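Local coordinates for protein CRISPR system Cmr subunit Cmr5 (Thermus thermophilus HB8, PDB 2ZOP) that is a small, all-helical protein that probably serves as a subunit of the Cmr ribonucleoprotein complex in CRISPR-based defence against viruses and plasmids, at residues A42-S45 / Q46-F50. Sequence-based numbering, arbitrary orientation.
Sequences AGLS and QALAF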
ATOM      1  N   ALA A  42      -6.639  -2.342   0.763  1.00 19.57           N
ATOM      2  CA  ALA A  42      -6.496  -3.449   1.706  1.00 18.47           C
ATOM      3  C   ALA A  42      -5.734  -4.645   1.145  1.00 18.58           C
ATOM      4  O   ALA A  42      -5.231  -5.482   1.902  1.00 18.96           O
ATOM      5  CB  ALA A  42      -7.882  -3.892   2.190  1.00 18.57           C
ATOM      6  N   GLY A  43      -5.640  -4.726  -0.177  1.00 14.75           N
ATOM      7  CA  GLY A  43      -4.937  -5.838  -0.783  1.00 11.53           C
ATOM      8  C   GLY A  43      -5.939  -6.874  -1.254  1.00 11.31           C
ATOM      9  O   GLY A  43      -7.050  -6.942  -0.736  1.00 13.61           O
ATOM     10  N   LEU A  44      -5.539  -7.694  -2.218  1.00 13.54           N
ATOM     11  CA  LEU A  44      -6.426  -8.706  -2.787  1.00 14.05           C
ATOM     12  C   LEU A  44      -7.029  -9.667  -1.777  1.00 13.34           C
ATOM     13  O   LEU A  44      -8.251  -9.780  -1.655  1.00 13.41           O
ATOM     14  CB  LEU A  44      -5.687  -9.500  -3.869  1.00 12.38           C
ATOM     15  CG  LEU A  44      -6.526 -10.608  -4.523  1.00 15.71           C
ATOM     16  CD1 LEU A  44      -7.761  -9.998  -5.183  1.00 12.40           C
ATOM     17  CD2 LEU A  44      -5.673 -11.363  -5.551  1.00 10.94           C
ATOM     18  N   SER A  45      -6.168 -10.368  -1.053  1.00 16.83           N
ATOM     19  CA  SER A  45      -6.628 -11.322  -0.059  1.00 19.71           C
ATOM     20  C   SER A  45      -7.646 -10.715   0.909  1.00 18.74           C
ATOM     21  O   SER A  45      -8.704 -11.304   1.166  1.00 18.57           O
ATOM     22  CB  SER A  45      -5.423 -11.869   0.704  1.00 24.06           C
ATOM     23  OG  SER A  45      -5.838 -12.581   1.853  1.00 35.69           O
ATOM     24  N   GLN A  46      -7.339  -9.533   1.439  1.00 17.67           N
ATOM     25  CA  GLN A  46      -8.246  -8.870   2.371  1.00 18.35           C
ATOM     26  C   GLN A  46      -9.548  -8.449   1.709  1.00 14.32           C
ATOM     27  O   GLN A  46     -10.617  -8.552   2.303  1.00 13.42           O
ATOM     28  CB  GLN A  46      -7.589  -7.637   2.990  1.00 19.78           C
ATOM     29  CG  GLN A  46      -6.563  -7.941   4.070  1.00 26.19           C
ATOM     30  CD  GLN A  46      -6.341  -6.752   4.990  1.00 28.48           C
ATOM     31  OE1 GLN A  46      -7.150  -6.482   5.878  1.00 33.63           O
ATOM     32  NE2 GLN A  46      -5.248  -6.028   4.771  1.00 29.43           N
ATOM     33  N   ALA A  47      -9.464  -7.959   0.481  1.00 14.70           N
ATOM     34  CA  ALA A  47     -10.668  -7.542  -0.220  1.00 15.16           C
ATOM     35  C   ALA A  47     -11.594  -8.747  -0.417  1.00 14.78           C
ATOM     36  O   ALA A  47     -12.792  -8.663  -0.180  1.00 13.95           O
ATOM     37  CB  ALA A  47     -10.302  -6.930  -1.572  1.00 15.01           C
ATOM     38  N   LEU A  48     -11.026  -9.869  -0.847  1.00 12.20           N
ATOM     39  CA  LEU A  48     -11.810 -11.079  -1.087  1.00 13.84           C
ATOM     40  C   LEU A  48     -12.444 -11.636   0.182  1.00 14.23           C
ATOM     41  O   LEU A  48     -13.574 -12.128   0.161  1.00 16.15           O
ATOM     42  CB  LEU A  48     -10.933 -12.148  -1.746  1.00 12.46           C
ATOM     43  CG  LEU A  48     -10.345 -11.745  -3.107  1.00 18.80           C
ATOM     44  CD1 LEU A  48      -9.503 -12.884  -3.680  1.00 14.66           C
ATOM     45  CD2 LEU A  48     -11.478 -11.410  -4.064  1.00 16.11           C
ATOM     46  N   ALA A  49     -11.720 -11.552   1.290  1.00 14.32           N
ATOM     47  CA  ALA A  49     -12.224 -12.058   2.562  1.00 14.07           C
ATOM     48  C   ALA A  49     -13.392 -11.208   3.060  1.00 15.15           C
ATOM     49  O   ALA A  49     -14.298 -11.716   3.720  1.00 18.81           O
ATOM     50  CB  ALA A  49     -11.095 -12.077   3.605  1.00 15.25           C
ATOM     51  N   PHE A  50     -13.355  -9.915   2.750  1.00 13.25           N
ATOM     52  CA  PHE A  50     -14.417  -9.004   3.141  1.00 15.26           C
ATOM     53  C   PHE A  50     -15.682  -9.403   2.369  1.00 14.56           C
ATOM     54  O   PHE A  50     -16.755  -9.541   2.956  1.00 17.37           O
ATOM     55  CB  PHE A  50     -14.044  -7.552   2.806  1.00 11.06           C
ATOM     56  CG  PHE A  50     -15.149  -6.572   3.082  1.00 15.98           C
ATOM     57  CD1 PHE A  50     -15.408  -6.143   4.379  1.00 14.02           C
ATOM     58  CD2 PHE A  50     -15.960  -6.109   2.046  1.00 15.78           C
ATOM     59  CE1 PHE A  50     -16.462  -5.271   4.648  1.00 16.30           C
ATOM     60  CE2 PHE A  50     -17.016  -5.235   2.301  1.00 21.86           C
ATOM     61  CZ  PHE A  50     -17.268  -4.816   3.613  1.00 17.17           C
TER
HETATM   62  O   HOH W   1      -4.755  -8.455   1.514  1.00 16.03           O
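Gln46 folds back along Ala42 and meets it along much of its length. Its CB lies 3.8 Å from Ala42 CB, and the chain then runs past the Ala42 carbonyl, bringing NE2 to 2.9 Å from Ala42 O. With CG beside the backbone N (chi1 -76°) and the chain extended beyond it, the amide is carried back toward the turn. A water completes this junction: it donates to Ala42 O and accepts from the Gln46 N-H at 2.8 Å, linking the two residues across Gly43. Gly43, the N-cap residue of helix 44-52, has positive phi (100°); at its backbone angles a CB would be pressed against the carbonyl O of Ala42, which by itself calls for a glycine. From here the regular i to i+4 pattern starts, Ala47 N donating to Gly43 O and Leu48 N to Leu44 O, while Ala49 N donates to Ser45 O at 3.0 Å.

On another side of the helix, Leu44 and Leu48 meet one turn apart, their side chains inclined to each other. CD1 of Leu44 touches CD1 of Leu48 at 3.7 Å and lies equally near its CG. Leu44 has CG anti to the backbone N (chi1 179°) and hence beside the carbonyl carbon, from where CD1 is the branch that meets Leu48. Helix 87-111 packs on Leu44 and helix 75-84 on both leucines, while Ala47 faces helix 25-42. Tyr90 OH hydrogen-bonds Ser45 N, and Leu87 of a second subunit packs on Ala42 and Gln46. The helix start is thus two-sided: a water-bridged turn whose Ala42 and Gln46 also pack against a second subunit of the trimer, and a leucine pair buried against neighbouring helices, where dispersion and exclusion of water probably supply most of the attraction.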